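Local coordinates for protein S-adenosyl-L-methionine-dependent 2-deoxy-scyllo-inosamine dehydrogenase (Bacillus circulans, PDB 4M7S) that catalyses the radical S-adenosyl-L-methionine-dependent two-electron oxidation of 2-deoxy-scyllo-inosamine to amino-dideoxy-scyllo-inosose in butirosin biosynthesis, using two [4Fe-4S] clusters, at residues V10-Q15 with A39-L44; F59-E64 with V177-G182; L73-T78 with Q102-L107; N174-V177 with N183-P186. All coordinates share one frame; numbering follows the deposited sequence.

How the contacts relate
The four contacts illustrate how an AdoMet radical core is packed and then joined to its auxiliary-cluster domain. Contacts 1 and 3 belong to the radical SAM region: contact 1 sets helix 38-50 against the end of the first strand, and contact 3 pairs the next two helices. Their centres are about 15 Å apart, and Tyr41 touches Phe74 and Thr78 between them. Contact 2, which touches contact 1 and has its centre about 7 Å away, crosses to the iron-sulfur cluster-binding domain and includes Tyr62, which lines one cluster pocket. Contact 4 shares Val177 with contact 2 and carries the sheet on into the hairpin, where the Pro186 side chain lies about 6 Å from the second cluster. Contacts 3 and 4, with centres about 23 Å apart, do not touch.

Contact 1 of 4, residues V10-Q15 with A39-L44; sequences VEVNSQ and ALYKTL
Val10 and Val12 meet Tyr41 and Leu44 through hydrocarbon alone; no hydrogen bond joins residues 10-15 to the helical segment 39-44. The closest apolar contact is tip to tip: Val10 CG2 lies 3.6 Å from Leu44 CD2, and Val10 CG1 also touches that methyl at 3.9 Å. Leu44 reaches the valine because its CG stands opposite the backbone N (chi1 179°), sending the branch out from the helix.

Aromatic contacts make up the rest. Val10 CG1 comes to the edge of the Tyr41 ring, near its plane, with CE1 4.1 Å away, and the two side chains run at about a right angle. Val12 approaches the ring obliquely, its CG1 standing 3.9 Å from Tyr41 CE1. The CD1-CE1 part of the ring thus meets two methyl groups, one from each valine. Between the valines, Glu11 is the centre of an inverse gamma turn, which turns the chain as it leaves the strand.

All four touching residues are buried. The Tyr41 ring also stacks with Phe74 of helix 71-81, while Val10 pairs through its backbone with Ser58 at the end of the adjacent parallel strand. The contact therefore fastens helix 38-50 over the C-terminal end of strand 7-10, the first beta-alpha unit of the partial TIM-barrel fold, beside helix 71-81.

Contact 2 of 4, residues F59-E64 with V177-G182; sequences FHFYGE and VVTVLG. With SF4 (iron/sulfur cluster), chain C.
Phe61 is the side chain through which residues 59-64 meet residues 177-182. Its CB leaves the backbone toward the other segment, and the first torsion, -179°, turns the ring away from its own amide nitrogen and across to Val177. CG is 4.0 Å from Val177 CG1. Along the near margin of the ring, CD1 approaches that methyl to 3.6 Å and CE1 to 3.7 Å. The methyl stands over the face, 3.8 Å from the ring centroid and 18° off the normal, a CH-pi contact displaced toward the rim. On the other margin CE2 meets Thr179 CG2 at 4.2 Å, an oblique approach in which the two side chains run alongside each other in the same direction. At the tip, CZ lies near Val177 CG1 and also at the edge of the neighbouring Tyr62 ring, in its plane; Tyr62 CD2 in turn sits over the opposite face of Phe61. The phenyl ring is thus held between a methyl and an aromatic edge.

Beyond Thr179, a type I turn to Gly182 is closed by a bond from Gly182 N to Thr179 O. On the other side, Tyr62 O comes within 3.7 Å of S2 of the AdoMet-type cluster, whose pocket includes Tyr62. The chemistry is consequently divided: the Tyr62 carbonyl, held by a hydrogen bond from Asn25 ND2, lies near the cluster, whereas the buried phenyl ring of Phe61 makes an apolar join between the radical SAM core and the auxiliary-cluster domain.

Contact 3 of 4, residues L73-T78 with Q102-L107; sequences LFVGMT and QTLTEL
Val75 is wedged against Leu107 in the tight part of this helix pair. Its CG1 lies 3.6 Å from Leu107 CB and 3.8 Å from Leu107 C, so the valine methyl bears on the root of the leucine and its main chain, the two side chains crossing at about a right angle. Gly76 extends the packing with its backbone, CA lying 4.1 Å from Leu107 O, which accepts a hydrogen bond from Thr79 OG1. The segments' axes approach to 9.3 Å and run 27° apart, in the same general direction. Such near-parallel neighbours are the layer of helices outside the sheet in a beta-alpha repeat fold, here the partial barrel of the radical SAM enzyme, with strand 86-91 returning the chain between them.

Contact is looser toward Leu104, although Leu104 and Val75 are buried while Gly76 and Leu107 lie nearer solvent. Only the end of Leu104 swings near, CD2 resting 4.0 Å from Val75 CG2; Leu104 also touches Phe112 of strand 111-116. Within helix 71-81, Thr78 OG1 turns back to donate to Val75 O at 2.7 Å, lying in the carbonyl plane on a lone pair.

Contact 4 of 4, residues N174-V177 with N183-P186; sequences NLAV and NVLP
Val177 and Leu185 stand beside each other on one face of the antiparallel hairpin, their CB atoms 4.0 Å apart. They form a hydrogen-bonded pair: Val177 N donates to Leu185 O at 2.9 Å, and Leu185 N returns the bond to Val177 O at 2.8 Å. Both N-H groups point nearly straight at their acceptors (167° and 160°), yet each donor lies about 20° out of the carbonyl plane. From its CB, Leu185 sends CG to the side opposite its carbonyl carbon, and the branch goes on to touch Phe61, the ring that Val177 also meets.

Ala176 and Val184 lie on the reverse face, where Ala176 CB and Val184 CG1 make a wider contact of 4.4 Å. Helix 205-209 packs there, with Trp209 against the alanine and Ile208 against the valine. Val184 CA also directs its hydrogen at Val177 O, at 3.1 Å, so this carbonyl receives a CA-H...O contact besides its N-H bond.

The two bonds thus satisfy N and O of Val177 and Leu185, while Ala176 and Val184 turn their backbones to Met7, Glu9 and Met197 in flanking chain; both side-chain pairs meet through carbon alone. Through Pro186 the strand runs directly into Cys187, inferred to be a ligand of the second cluster.

Contact 1 of 4, residues V10-Q15 with A39-L44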
loop_
_atom_site.group_PDB
_atom_site.type_symbol
_atom_site.label_atom_id
_atom_site.label_comp_id
_atom_site.label_asym_id
_atom_site.label_seq_id
_atom_site.Cartn_x
_atom_site.Cartn_y
_atom_site.Cartn_z
ATOM N N VAL A 10 2.899 -0.956 2.964
ATOM C CA VAL A 10 3.793 -0.457 4.003
ATOM C C VAL A 10 4.912 0.402 3.406
ATOM O O VAL A 10 5.720 -0.081 2.604
ATOM C CB VAL A 10 4.392 -1.613 4.800
ATOM C CG1 VAL A 10 5.160 -1.095 6.008
ATOM C CG2 VAL A 10 3.282 -2.560 5.267
ATOM N N GLU A 11 4.960 1.672 3.796
ATOM C CA GLU A 11 6.026 2.561 3.346
ATOM C C GLU A 11 7.322 2.280 4.116
ATOM O O GLU A 11 7.699 3.041 5.015
ATOM C CB GLU A 11 5.606 4.023 3.535
ATOM C CG GLU A 11 6.433 5.031 2.749
ATOM C CD GLU A 11 5.972 6.464 2.971
ATOM O OE1 GLU A 11 5.427 6.765 4.066
ATOM O OE2 GLU A 11 6.150 7.283 2.041
ATOM N N VAL A 12 8.009 1.192 3.769
ATOM C CA VAL A 12 9.265 0.852 4.462
ATOM C C VAL A 12 10.373 1.875 4.171
ATOM O O VAL A 12 11.363 1.961 4.893
ATOM C CB VAL A 12 9.729 -0.591 4.164
ATOM C CG1 VAL A 12 8.619 -1.578 4.521
ATOM C CG2 VAL A 12 10.129 -0.744 2.690
ATOM N N ASN A 13 10.206 2.651 3.105
ATOM C CA ASN A 13 11.050 3.822 2.907
ATOM C C ASN A 13 10.335 4.827 2.024
ATOM O O ASN A 13 9.548 4.448 1.158
ATOM C CB ASN A 13 12.405 3.441 2.317
ATOM C CG ASN A 13 12.321 3.081 0.862
ATOM O OD1 ASN A 13 11.737 2.056 0.507
ATOM N ND2 ASN A 13 12.907 3.918 -0.000
ATOM N N SER A 14 10.613 6.108 2.230
ATOM C CA SER A 14 9.806 7.157 1.599
ATOM C C SER A 14 10.447 7.760 0.348
ATOM O O SER A 14 9.782 8.449 -0.419
ATOM C CB SER A 14 9.540 8.267 2.606
ATOM O OG SER A 14 10.764 8.843 3.022
ATOM N N GLN A 15 11.738 7.518 0.147
ATOM C CA GLN A 15 12.423 8.104 -1.004
ATOM C C GLN A 15 12.271 7.208 -2.224
ATOM O O GLN A 15 12.226 5.985 -2.111
ATOM C CB GLN A 15 13.921 8.367 -0.729
ATOM C CG GLN A 15 14.638 9.105 -1.889
ATOM C CD GLN A 15 16.104 9.455 -1.617
ATOM O OE1 GLN A 15 16.865 8.651 -1.071
ATOM N NE2 GLN A 15 16.506 10.661 -2.015
ATOM N N ALA A 39 12.151 -1.150 14.399
ATOM C CA ALA A 39 11.291 -1.394 15.543
ATOM C C ALA A 39 9.823 -1.170 15.181
ATOM O O ALA A 39 8.942 -1.873 15.668
ATOM C CB ALA A 39 11.678 -0.500 16.678
ATOM N N LEU A 40 9.554 -0.174 14.342
ATOM C CA LEU A 40 8.170 0.100 13.943
ATOM C C LEU A 40 7.665 -1.001 13.023
ATOM O O LEU A 40 6.507 -1.426 13.120
ATOM C CB LEU A 40 8.033 1.469 13.266
ATOM C CG LEU A 40 6.597 1.876 12.891
ATOM C CD1 LEU A 40 5.727 1.999 14.144
ATOM C CD2 LEU A 40 6.582 3.178 12.090
ATOM N N TYR A 41 8.527 -1.464 12.123
ATOM C CA TYR A 41 8.150 -2.558 11.245
ATOM C C TYR A 41 7.925 -3.832 12.054
ATOM O O TYR A 41 7.039 -4.626 11.731
ATOM C CB TYR A 41 9.195 -2.806 10.157
ATOM C CG TYR A 41 8.720 -3.808 9.120
ATOM C CD1 TYR A 41 7.925 -3.398 8.057
ATOM C CD2 TYR A 41 9.041 -5.157 9.222
ATOM C CE1 TYR A 41 7.473 -4.299 7.115
ATOM C CE2 TYR A 41 8.602 -6.074 8.273
ATOM C CZ TYR A 41 7.822 -5.627 7.222
ATOM O OH TYR A 41 7.367 -6.512 6.281
ATOM N N LYS A 42 8.719 -4.035 13.102
ATOM C CA LYS A 42 8.488 -5.197 13.955
ATOM C C LYS A 42 7.129 -5.159 14.663
ATOM O O LYS A 42 6.439 -6.180 14.715
ATOM C CB LYS A 42 9.617 -5.421 14.973
ATOM C CG LYS A 42 9.366 -6.638 15.864
ATOM C CD LYS A 42 10.662 -7.168 16.471
ATOM C CE LYS A 42 10.413 -8.291 17.479
ATOM N NZ LYS A 42 9.556 -7.857 18.601
ATOM N N THR A 43 6.727 -4.013 15.214
ATOM C CA THR A 43 5.417 -4.004 15.867
ATOM C C THR A 43 4.289 -4.197 14.854
ATOM O O THR A 43 3.273 -4.787 15.182
ATOM C CB THR A 43 5.131 -2.806 16.848
ATOM O OG1 THR A 43 3.967 -2.083 16.431
ATOM C CG2 THR A 43 6.282 -1.867 16.969
ATOM N N LEU A 44 4.472 -3.727 13.622
ATOM C CA LEU A 44 3.477 -4.004 12.583
ATOM C C LEU A 44 3.381 -5.505 12.296
ATOM O O LEU A 44 2.283 -6.049 12.137
ATOM C CB LEU A 44 3.800 -3.259 11.286
ATOM C CG LEU A 44 2.802 -3.536 10.152
ATOM C CD1 LEU A 44 1.370 -3.097 10.530
ATOM C CD2 LEU A 44 3.232 -2.864 8.862
#

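Contact 2 of 4, residues F59-E64 with V177-G182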
loop_
_atom_site.group_PDB
_atom_site.type_symbol
_atom_site.label_atom_id
_atom_site.label_comp_id
_atom_site.label_asym_id
_atom_site.label_seq_id
_atom_site.Cartn_x
_atom_site.Cartn_y
_atom_site.Cartn_z
ATOM N N PHE A 59 5.274 -3.209 -0.178
ATOM C CA PHE A 59 6.297 -2.454 0.551
ATOM C C PHE A 59 6.603 -1.088 -0.050
ATOM O O PHE A 59 7.713 -0.551 0.120
ATOM C CB PHE A 59 7.584 -3.272 0.612
ATOM C CG PHE A 59 7.390 -4.633 1.191
ATOM C CD1 PHE A 59 7.491 -4.839 2.563
ATOM C CD2 PHE A 59 7.075 -5.708 0.374
ATOM C CE1 PHE A 59 7.309 -6.094 3.107
ATOM C CE2 PHE A 59 6.872 -6.975 0.916
ATOM C CZ PHE A 59 6.997 -7.167 2.283
ATOM N N HIS A 60 5.595 -0.506 -0.719
ATOM C CA HIS A 60 5.720 0.698 -1.575
ATOM C C HIS A 60 4.528 1.663 -1.403
ATOM O O HIS A 60 3.399 1.300 -1.743
ATOM C CB HIS A 60 5.761 0.236 -3.043
ATOM C CG HIS A 60 5.900 1.339 -4.055
ATOM N ND1 HIS A 60 6.793 1.268 -5.103
ATOM C CD2 HIS A 60 5.237 2.511 -4.210
ATOM C CE1 HIS A 60 6.694 2.358 -5.843
ATOM N NE2 HIS A 60 5.758 3.129 -5.325
ATOM N N PHE A 61 4.754 2.889 -0.921
ATOM C CA PHE A 61 3.644 3.836 -0.829
ATOM C C PHE A 61 3.913 4.783 -1.984
ATOM O O PHE A 61 3.264 4.699 -3.035
ATOM C CB PHE A 61 3.610 4.565 0.520
ATOM C CG PHE A 61 2.472 5.529 0.664
ATOM C CD1 PHE A 61 1.259 5.299 0.013
ATOM C CD2 PHE A 61 2.613 6.677 1.432
ATOM C CE1 PHE A 61 0.210 6.191 0.124
ATOM C CE2 PHE A 61 1.561 7.585 1.555
ATOM C CZ PHE A 61 0.353 7.342 0.891
ATOM N N TYR A 62 4.892 5.662 -1.811
ATOM C CA TYR A 62 5.347 6.495 -2.928
ATOM C C TYR A 62 6.869 6.518 -2.993
ATOM O O TYR A 62 7.482 7.476 -3.487
ATOM C CB TYR A 62 4.787 7.904 -2.830
ATOM C CG TYR A 62 3.357 8.021 -3.303
ATOM C CD1 TYR A 62 3.063 8.230 -4.645
ATOM C CD2 TYR A 62 2.302 7.914 -2.407
ATOM C CE1 TYR A 62 1.752 8.341 -5.082
ATOM C CE2 TYR A 62 0.987 8.019 -2.832
ATOM C CZ TYR A 62 0.720 8.228 -4.167
ATOM O OH TYR A 62 -0.585 8.334 -4.579
ATOM N N GLY A 63 7.472 5.451 -2.485
ATOM C CA GLY A 63 8.915 5.308 -2.515
ATOM C C GLY A 63 9.306 4.008 -3.187
ATOM O O GLY A 63 8.450 3.167 -3.475
ATOM N N GLU A 64 10.602 3.848 -3.440
ATOM C CA GLU A 64 11.130 2.650 -4.078
ATOM C C GLU A 64 11.572 1.662 -3.006
ATOM O O GLU A 64 12.514 1.947 -2.256
ATOM C CB GLU A 64 12.327 3.032 -4.960
ATOM C CG GLU A 64 13.031 1.846 -5.581
ATOM C CD GLU A 64 12.063 0.899 -6.293
ATOM O OE1 GLU A 64 12.237 -0.334 -6.160
ATOM O OE2 GLU A 64 11.147 1.388 -6.996
ATOM N N VAL A 177 -3.051 1.589 4.344
ATOM C CA VAL A 177 -1.704 2.056 4.065
ATOM C C VAL A 177 -1.042 2.429 5.377
ATOM O O VAL A 177 -1.663 3.080 6.208
ATOM C CB VAL A 177 -1.707 3.305 3.153
ATOM C CG1 VAL A 177 -0.280 3.824 2.940
ATOM C CG2 VAL A 177 -2.336 2.981 1.818
ATOM N N VAL A 178 0.213 2.019 5.561
ATOM C CA VAL A 178 1.005 2.423 6.723
ATOM C C VAL A 178 2.229 3.216 6.230
ATOM O O VAL A 178 3.029 2.699 5.455
ATOM C CB VAL A 178 1.478 1.187 7.514
ATOM C CG1 VAL A 178 2.381 1.594 8.688
ATOM C CG2 VAL A 178 0.294 0.360 7.986
ATOM N N THR A 179 2.358 4.471 6.665
ATOM C CA THR A 179 3.424 5.350 6.210
ATOM C C THR A 179 4.693 5.085 7.001
ATOM O O THR A 179 4.670 4.288 7.954
ATOM C CB THR A 179 3.048 6.831 6.377
ATOM O OG1 THR A 179 3.013 7.158 7.774
ATOM C CG2 THR A 179 1.678 7.119 5.727
ATOM N N VAL A 180 5.786 5.758 6.626
ATOM C CA VAL A 180 7.086 5.497 7.258
ATOM C C VAL A 180 7.039 5.725 8.748
ATOM O O VAL A 180 7.792 5.102 9.490
ATOM C CB VAL A 180 8.237 6.407 6.761
ATOM C CG1 VAL A 180 9.253 5.609 5.964
ATOM C CG2 VAL A 180 7.728 7.636 6.026
ATOM N N LEU A 181 6.183 6.652 9.170
ATOM C CA LEU A 181 6.107 7.033 10.574
ATOM C C LEU A 181 4.945 6.339 11.290
ATOM O O LEU A 181 4.650 6.641 12.447
ATOM C CB LEU A 181 6.026 8.555 10.719
ATOM C CG LEU A 181 7.241 9.326 10.194
ATOM C CD1 LEU A 181 7.042 10.823 10.348
ATOM C CD2 LEU A 181 8.518 8.878 10.910
ATOM N N GLY A 182 4.300 5.400 10.602
ATOM C CA GLY A 182 3.290 4.552 11.229
ATOM C C GLY A 182 1.836 4.958 11.021
ATOM O O GLY A 182 0.916 4.261 11.459
HETATM FE FE1 SF4 C . 9.157 6.933 -8.068
HETATM FE FE2 SF4 C . 8.217 7.734 -10.427
HETATM FE FE3 SF4 C . 6.765 8.151 -8.242
HETATM FE FE4 SF4 C . 7.070 5.611 -9.140
HETATM S S1 SF4 C . 5.952 7.307 -10.209
HETATM S S2 SF4 C . 7.250 6.295 -6.963
HETATM S S3 SF4 C . 9.206 5.699 -10.005
HETATM S S4 SF4 C . 8.808 9.130 -8.708
#

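Contact 3 of 4, residues L73-T78 with Q102-L107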
loop_
_atom_site.group_PDB
_atom_site.type_symbol
_atom_site.label_atom_id
_atom_site.label_comp_id
_atom_site.label_asym_id
_atom_site.label_seq_id
_atom_site.Cartn_x
_atom_site.Cartn_y
_atom_site.Cartn_z
ATOM N N LEU A 73 15.639 -8.028 5.529
ATOM C CA LEU A 73 15.189 -8.246 6.899
ATOM C C LEU A 73 13.667 -8.184 6.970
ATOM O O LEU A 73 13.020 -9.080 7.526
ATOM C CB LEU A 73 15.782 -7.146 7.784
ATOM C CG LEU A 73 15.896 -7.206 9.312
ATOM C CD1 LEU A 73 15.140 -6.063 9.929
ATOM C CD2 LEU A 73 15.488 -8.549 9.910
ATOM N N PHE A 74 13.103 -7.113 6.412
ATOM C CA PHE A 74 11.658 -6.901 6.433
ATOM C C PHE A 74 10.903 -7.999 5.693
ATOM O O PHE A 74 9.860 -8.457 6.153
ATOM C CB PHE A 74 11.290 -5.529 5.850
ATOM C CG PHE A 74 11.729 -4.369 6.706
ATOM C CD1 PHE A 74 12.110 -4.565 8.019
ATOM C CD2 PHE A 74 11.751 -3.079 6.191
ATOM C CE1 PHE A 74 12.509 -3.501 8.809
ATOM C CE2 PHE A 74 12.149 -2.013 6.974
ATOM C CZ PHE A 74 12.527 -2.222 8.283
ATOM N N VAL A 75 11.420 -8.412 4.542
ATOM C CA VAL A 75 10.789 -9.498 3.793
ATOM C C VAL A 75 10.894 -10.834 4.542
ATOM O O VAL A 75 9.925 -11.597 4.614
ATOM C CB VAL A 75 11.403 -9.621 2.382
ATOM C CG1 VAL A 75 10.858 -10.844 1.675
ATOM C CG2 VAL A 75 11.116 -8.359 1.575
ATOM N N GLY A 76 12.069 -11.114 5.104
ATOM C CA GLY A 76 12.272 -12.321 5.886
ATOM C C GLY A 76 11.338 -12.382 7.087
ATOM O O GLY A 76 10.837 -13.452 7.449
HETATM N N MSE A 77 11.100 -11.230 7.708
HETATM C CA MSE A 77 10.187 -11.164 8.853
HETATM C C MSE A 77 8.733 -11.463 8.477
HETATM O O MSE A 77 7.976 -11.996 9.295
HETATM C CB MSE A 77 10.278 -9.801 9.548
HETATM C CG MSE A 77 11.592 -9.560 10.275
HETATM SE SE MSE A 77 11.723 -7.756 11.046
HETATM C CE MSE A 77 10.398 -7.952 12.457
ATOM N N THR A 78 8.330 -11.136 7.253
ATOM C CA THR A 78 6.953 -11.413 6.858
ATOM C C THR A 78 6.721 -12.905 6.837
ATOM O O THR A 78 5.673 -13.387 7.266
ATOM C CB THR A 78 6.578 -10.836 5.481
ATOM O OG1 THR A 78 7.211 -11.612 4.456
ATOM C CG2 THR A 78 6.995 -9.398 5.383
ATOM N N GLN A 102 16.461 -12.975 -7.060
ATOM C CA GLN A 102 16.492 -14.337 -6.557
ATOM C C GLN A 102 16.540 -14.352 -5.038
ATOM O O GLN A 102 15.949 -15.220 -4.406
ATOM C CB GLN A 102 17.659 -15.118 -7.169
ATOM C CG GLN A 102 17.531 -15.318 -8.680
ATOM C CD GLN A 102 18.498 -16.364 -9.217
ATOM O OE1 GLN A 102 19.319 -16.904 -8.475
ATOM N NE2 GLN A 102 18.401 -16.657 -10.510
ATOM N N THR A 103 17.239 -13.377 -4.466
ATOM C CA THR A 103 17.345 -13.230 -3.016
ATOM C C THR A 103 15.977 -12.897 -2.420
ATOM O O THR A 103 15.534 -13.544 -1.477
ATOM C CB THR A 103 18.350 -12.121 -2.643
ATOM O OG1 THR A 103 19.663 -12.509 -3.064
ATOM C CG2 THR A 103 18.351 -11.865 -1.151
ATOM N N LEU A 104 15.314 -11.887 -2.977
ATOM C CA LEU A 104 13.988 -11.501 -2.506
ATOM C C LEU A 104 12.966 -12.623 -2.677
ATOM O O LEU A 104 12.114 -12.820 -1.811
ATOM C CB LEU A 104 13.524 -10.213 -3.201
ATOM C CG LEU A 104 14.316 -9.000 -2.692
ATOM C CD1 LEU A 104 14.104 -7.766 -3.552
ATOM C CD2 LEU A 104 13.970 -8.716 -1.232
ATOM N N THR A 105 13.053 -13.361 -3.785
ATOM C CA THR A 105 12.170 -14.508 -3.988
ATOM C C THR A 105 12.368 -15.569 -2.893
ATOM O O THR A 105 11.404 -16.056 -2.302
ATOM C CB THR A 105 12.359 -15.131 -5.378
ATOM O OG1 THR A 105 12.061 -14.153 -6.379
ATOM C CG2 THR A 105 11.434 -16.323 -5.562
ATOM N N GLU A 106 13.620 -15.924 -2.620
ATOM C CA GLU A 106 13.915 -16.901 -1.568
ATOM C C GLU A 106 13.423 -16.430 -0.197
ATOM O O GLU A 106 12.962 -17.229 0.613
ATOM C CB GLU A 106 15.411 -17.189 -1.513
ATOM C CG GLU A 106 15.856 -17.950 -0.268
ATOM C CD GLU A 106 17.365 -18.130 -0.208
ATOM O OE1 GLU A 106 18.009 -17.493 0.654
ATOM O OE2 GLU A 106 17.904 -18.906 -1.026
ATOM N N LEU A 107 13.510 -15.128 0.052
ATOM C CA LEU A 107 13.064 -14.562 1.327
ATOM C C LEU A 107 11.542 -14.543 1.505
ATOM O O LEU A 107 11.057 -14.482 2.633
ATOM C CB LEU A 107 13.633 -13.159 1.518
ATOM C CG LEU A 107 15.155 -13.083 1.670
ATOM C CD1 LEU A 107 15.575 -11.633 1.629
ATOM C CD2 LEU A 107 15.629 -13.738 2.952
#

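Contact 4 of 4, residues N174-V177 with N183-P186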
loop_
_atom_site.group_PDB
_atom_site.type_symbol
_atom_site.label_atom_id
_atom_site.label_comp_id
_atom_site.label_asym_id
_atom_site.label_seq_id
_atom_site.Cartn_x
_atom_site.Cartn_y
_atom_site.Cartn_z
ATOM N N ASN A 174 -10.870 -2.463 1.638
ATOM C CA ASN A 174 -9.926 -3.533 1.295
ATOM C C ASN A 174 -8.462 -3.236 1.597
ATOM O O ASN A 174 -7.632 -4.143 1.657
ATOM C CB ASN A 174 -10.037 -3.869 -0.197
ATOM C CG ASN A 174 -11.338 -4.544 -0.542
ATOM O OD1 ASN A 174 -11.683 -5.569 0.039
ATOM N ND2 ASN A 174 -12.082 -3.961 -1.476
ATOM N N LEU A 175 -8.145 -1.963 1.771
ATOM C CA LEU A 175 -6.752 -1.534 1.767
ATOM C C LEU A 175 -6.457 -0.670 2.975
ATOM O O LEU A 175 -7.212 0.259 3.289
ATOM C CB LEU A 175 -6.482 -0.742 0.480
ATOM C CG LEU A 175 -5.090 -0.282 0.025
ATOM C CD1 LEU A 175 -4.929 1.216 0.204
ATOM C CD2 LEU A 175 -3.968 -1.048 0.717
ATOM N N ALA A 176 -5.367 -0.997 3.667
ATOM C CA ALA A 176 -4.782 -0.100 4.652
ATOM C C ALA A 176 -3.397 0.316 4.158
ATOM O O ALA A 176 -2.650 -0.512 3.626
ATOM C CB ALA A 176 -4.675 -0.788 6.017
ATOM N N VAL A 177 -3.051 1.589 4.344
ATOM C CA VAL A 177 -1.704 2.056 4.065
ATOM C C VAL A 177 -1.042 2.429 5.377
ATOM O O VAL A 177 -1.663 3.080 6.208
ATOM C CB VAL A 177 -1.707 3.305 3.153
ATOM C CG1 VAL A 177 -0.280 3.824 2.940
ATOM C CG2 VAL A 177 -2.336 2.981 1.818
ATOM N N ASN A 183 1.611 6.089 10.366
ATOM C CA ASN A 183 0.243 6.557 10.150
ATOM C C ASN A 183 -0.525 5.619 9.244
ATOM O O ASN A 183 0.014 5.105 8.259
ATOM C CB ASN A 183 0.236 7.961 9.554
ATOM C CG ASN A 183 0.696 9.004 10.538
ATOM O OD1 ASN A 183 0.587 8.818 11.753
ATOM N ND2 ASN A 183 1.185 10.126 10.024
ATOM N N VAL A 184 -1.792 5.396 9.572
ATOM C CA VAL A 184 -2.620 4.511 8.769
ATOM C C VAL A 184 -3.572 5.348 7.910
ATOM O O VAL A 184 -4.300 6.200 8.427
ATOM C CB VAL A 184 -3.406 3.544 9.659
ATOM C CG1 VAL A 184 -4.226 2.567 8.808
ATOM C CG2 VAL A 184 -2.440 2.785 10.577
ATOM N N LEU A 185 -3.549 5.112 6.602
ATOM C CA LEU A 185 -4.400 5.848 5.664
ATOM C C LEU A 185 -5.366 4.851 5.011
ATOM O O LEU A 185 -5.064 3.654 4.925
ATOM C CB LEU A 185 -3.546 6.541 4.591
ATOM C CG LEU A 185 -2.270 7.246 5.055
ATOM C CD1 LEU A 185 -1.472 7.751 3.854
ATOM C CD2 LEU A 185 -2.570 8.397 6.023
ATOM N N PRO A 186 -6.524 5.339 4.536
ATOM C CA PRO A 186 -7.543 4.456 3.966
ATOM C C PRO A 186 -7.326 4.188 2.486
ATOM O O PRO A 186 -8.087 3.418 1.909
ATOM C CB PRO A 186 -8.828 5.272 4.144
ATOM C CG PRO A 186 -8.377 6.675 3.988
ATOM C CD PRO A 186 -7.006 6.729 4.638
#